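Local structure of tropomodulin TMD-1 (Caenorhabditis elegans, 1PGV) at residues V46-M51 with R60-A65. The protein probably caps the pointed end of actin filaments, blocking elongation and depolymerization there, this chain being its C-terminal leucine-rich-repeat-like domain. Sequence-based numbering, arbitrary orientation. Where two conformers were deposited one is given.
Sequences VNINNM and RSLIEA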
ATOM      1  N   VAL A  46       6.113 -11.058   0.698  1.00 24.68           N
ATOM      2  CA  VAL A  46       4.991 -11.890   1.102  1.00 24.35           C
ATOM      3  C   VAL A  46       3.923 -11.621   0.058  1.00 24.72           C
ATOM      4  O   VAL A  46       3.454 -10.492  -0.087  1.00 25.21           O
ATOM      5  CB  VAL A  46       4.457 -11.501   2.496  1.00 24.02           C
ATOM      6  CG1 VAL A  46       3.220 -12.324   2.824  1.00 23.02           C
ATOM      7  CG2 VAL A  46       5.526 -11.730   3.544  1.00 24.41           C
ATOM      8  N   ASN A  47       3.552 -12.657  -0.684  1.00 25.59           N
ATOM      9  CA  ASN A  47       2.560 -12.517  -1.734  1.00 25.85           C
ATOM     10  C   ASN A  47       1.450 -13.540  -1.549  1.00 27.16           C
ATOM     11  O   ASN A  47       1.678 -14.740  -1.708  1.00 26.20           O
ATOM     12  CB  ASN A  47       3.225 -12.727  -3.098  1.00 28.69           C
ATOM     13  CG  ASN A  47       2.311 -12.388  -4.256  1.00 30.53           C
ATOM     14  OD1 ASN A  47       1.123 -12.715  -4.248  1.00 31.56           O
ATOM     15  ND2 ASN A  47       2.867 -11.740  -5.274  1.00 33.63           N
ATOM     16  N   ILE A  48       0.251 -13.075  -1.202  1.00 26.27           N
ATOM     17  CA  ILE A  48      -0.874 -13.987  -1.035  1.00 26.98           C
ATOM     18  C   ILE A  48      -1.961 -13.669  -2.052  1.00 27.32           C
ATOM     19  O   ILE A  48      -3.149 -13.896  -1.806  1.00 27.34           O
ATOM     20  CB  ILE A  48      -1.473 -13.920   0.389  1.00 27.37           C
ATOM     21  CG1 ILE A  48      -2.034 -12.523   0.666  1.00 26.98           C
ATOM     22  CG2 ILE A  48      -0.410 -14.296   1.411  1.00 27.77           C
ATOM     23  CD1 ILE A  48      -2.748 -12.414   2.006  1.00 25.53           C
ATOM     24  N   ASN A  49      -1.546 -13.141  -3.199  1.00 27.00           N
ATOM     25  CA  ASN A  49      -2.481 -12.799  -4.261  1.00 28.12           C
ATOM     26  C   ASN A  49      -3.342 -14.002  -4.630  1.00 29.98           C
ATOM     27  O   ASN A  49      -2.846 -15.125  -4.719  1.00 29.72           O
ATOM     28  CB  ASN A  49      -1.734 -12.323  -5.514  1.00 29.58           C
ATOM     29  CG  ASN A  49      -1.103 -10.949  -5.346  1.00 29.48           C
ATOM     30  OD1 ASN A  49      -1.355 -10.250  -4.364  1.00 28.83           O
ATOM     31  ND2 ASN A  49      -0.286 -10.553  -6.316  1.00 30.82           N
ATOM     32  N   ASN A  50      -4.636 -13.755  -4.830  1.00 31.01           N
ATOM     33  CA  ASN A  50      -5.589 -14.790  -5.223  1.00 31.57           C
ATOM     34  C   ASN A  50      -5.917 -15.850  -4.176  1.00 32.64           C
ATOM     35  O   ASN A  50      -6.596 -16.827  -4.483  1.00 31.41           O
ATOM     36  CB  ASN A  50      -5.100 -15.478  -6.498  1.00 31.84           C
ATOM     37  CG  ASN A  50      -4.689 -14.491  -7.564  1.00 32.11           C
ATOM     38  OD1 ASN A  50      -5.482 -13.648  -7.989  1.00 32.90           O
ATOM     39  ND2 ASN A  50      -3.437 -14.584  -8.004  1.00 33.31           N
ATOM     40  N   MET A  51      -5.449 -15.663  -2.947  1.00 33.35           N
ATOM     41  CA  MET A  51      -5.729 -16.624  -1.886  1.00 35.75           C
ATOM     42  C   MET A  51      -6.988 -16.225  -1.112  1.00 37.56           C
ATOM     43  O   MET A  51      -6.910 -15.681  -0.012  1.00 38.78           O
ATOM     44  CB  MET A  51      -4.529 -16.728  -0.937  1.00 34.50           C
ATOM     45  CG  MET A  51      -3.282 -17.306  -1.597  1.00 35.14           C
ATOM     46  SD  MET A  51      -1.891 -17.523  -0.466  1.00 34.61           S
ATOM     47  CE  MET A  51      -2.255 -19.141   0.220  1.00 36.38           C
ATOM     48  N   ARG A  60      -5.865 -11.167   8.941  1.00 32.39           N
ATOM     49  CA  ARG A  60      -5.701 -10.114   9.933  1.00 31.74           C
ATOM     50  C   ARG A  60      -4.437 -10.361  10.750  1.00 29.69           C
ATOM     51  O   ARG A  60      -3.703  -9.427  11.062  1.00 27.84           O
ATOM     52  CB  ARG A  60      -6.904 -10.060  10.880  1.00 35.11           C
ATOM     53  CG  ARG A  60      -8.150  -9.401  10.311  1.00 38.65           C
ATOM     54  CD  ARG A  60      -9.251  -9.372  11.370  1.00 42.83           C
ATOM     55  NE  ARG A  60     -10.398  -8.556  10.978  1.00 47.39           N
ATOM     56  CZ  ARG A  60     -11.473  -8.369  11.740  1.00 49.33           C
ATOM     57  NH1 ARG A  60     -11.549  -8.940  12.935  1.00 50.51           N
ATOM     58  NH2 ARG A  60     -12.472  -7.605  11.313  1.00 49.96           N
ATOM     59  N   SER A  61      -4.185 -11.620  11.099  1.00 28.81           N
ATOM     60  CA  SER A  61      -3.001 -11.958  11.881  1.00 27.12           C
ATOM     61  C   SER A  61      -1.725 -11.766  11.059  1.00 26.52           C
ATOM     62  O   SER A  61      -0.678 -11.404  11.597  1.00 25.41           O
ATOM     63  CB  SER A  61      -3.093 -13.399  12.396  1.00 28.37           C
ATOM     64  OG  SER A  61      -3.301 -14.312  11.333  0.50 29.76           O
ATOM     65  N   LEU A  62      -1.823 -12.005   9.755  1.00 25.83           N
ATOM     66  CA  LEU A  62      -0.684 -11.841   8.855  1.00 24.72           C
ATOM     67  C   LEU A  62      -0.297 -10.363   8.797  1.00 24.98           C
ATOM     68  O   LEU A  62       0.872 -10.007   8.948  1.00 24.57           O
ATOM     69  CB  LEU A  62      -1.043 -12.333   7.452  1.00 25.08           C
ATOM     70  CG  LEU A  62       0.029 -12.151   6.371  1.00 24.66           C
ATOM     71  CD1 LEU A  62       1.263 -12.991   6.714  1.00 24.95           C
ATOM     72  CD2 LEU A  62      -0.536 -12.558   5.022  1.00 24.81           C
ATOM     73  N   ILE A  63      -1.292  -9.506   8.574  1.00 24.04           N
ATOM     74  CA  ILE A  63      -1.061  -8.067   8.513  1.00 22.71           C
ATOM     75  C   ILE A  63      -0.443  -7.585   9.816  1.00 22.38           C
ATOM     76  O   ILE A  63       0.521  -6.823   9.816  1.00 21.03           O
ATOM     77  CB  ILE A  63      -2.383  -7.299   8.268  1.00 22.60           C
ATOM     78  CG1 ILE A  63      -2.888  -7.586   6.853  1.00 22.35           C
ATOM     79  CG2 ILE A  63      -2.169  -5.808   8.484  1.00 22.35           C
ATOM     80  CD1 ILE A  63      -4.299  -7.099   6.577  1.00 22.57           C
ATOM     81  N   GLU A  64      -1.000  -8.037  10.933  1.00 25.09           N
ATOM     82  CA  GLU A  64      -0.501  -7.648  12.244  1.00 26.37           C
ATOM     83  C   GLU A  64       0.939  -8.127  12.424  1.00 26.00           C
ATOM     84  O   GLU A  64       1.772  -7.428  13.000  1.00 25.28           O
ATOM     85  CB  GLU A  64      -1.398  -8.242  13.335  1.00 29.98           C
ATOM     86  CG  GLU A  64      -1.015  -7.853  14.753  1.00 35.26           C
ATOM     87  CD  GLU A  64      -1.957  -8.444  15.793  1.00 39.06           C
ATOM     88  OE1 GLU A  64      -1.758  -8.183  16.997  1.00 41.78           O
ATOM     89  OE2 GLU A  64      -2.898  -9.171  15.406  1.00 41.79           O
ATOM     90  N   ALA A  65       1.226  -9.322  11.922  1.00 25.90           N
ATOM     91  CA  ALA A  65       2.570  -9.884  12.031  1.00 24.81           C
ATOM     92  C   ALA A  65       3.567  -9.027  11.251  1.00 24.31           C
ATOM     93  O   ALA A  65       4.668  -8.744  11.728  1.00 23.32           O
ATOM     94  CB  ALA A  65       2.577 -11.307  11.499  1.00 26.27           C
TER
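Within the beta-alpha-beta unit formed by strand 45-47, helix 56-66 and strand 74-76, at one end of the parallel sheet of this leucine-rich-repeat-like domain, Leu62 of the helix packs against Val46 and Ile48. One methyl does the work: Leu62 CD2 meets Ile48 CD1 at 3.7 Å and Ile48 CG2 at 4.0 Å, the two side chains approaching tip to tip. Val46 CG1 is a looser neighbour, 4.4 Å from Leu62 CD2. Leu62 swings CG opposite its own nitrogen (chi1 177°), which carries the gamma-branched end across from the helix; Phe75 of the next strand and Ile33 and Leu36 of helix 29-37 also touch it. Isoleucine's branch lets CG2 and CD1 both meet that one methyl, and Val46 suits the strand with its compact beta-branched side chain. Asn47, pointing away from the helix, makes an Asx turn instead: its OD1 accepts a hydrogen bond from Asn49 N at 2.9 Å, the donor lying in the plane of the carbonyl. A type II beta turn from Ile48 to Met51 overlaps it, with Asn50 at the positive-phi position (69°) that asparagine tolerates well. Because residues 46-51 meet segment 60-65 through methyl groups alone, this contact rests on dispersion and burial from water.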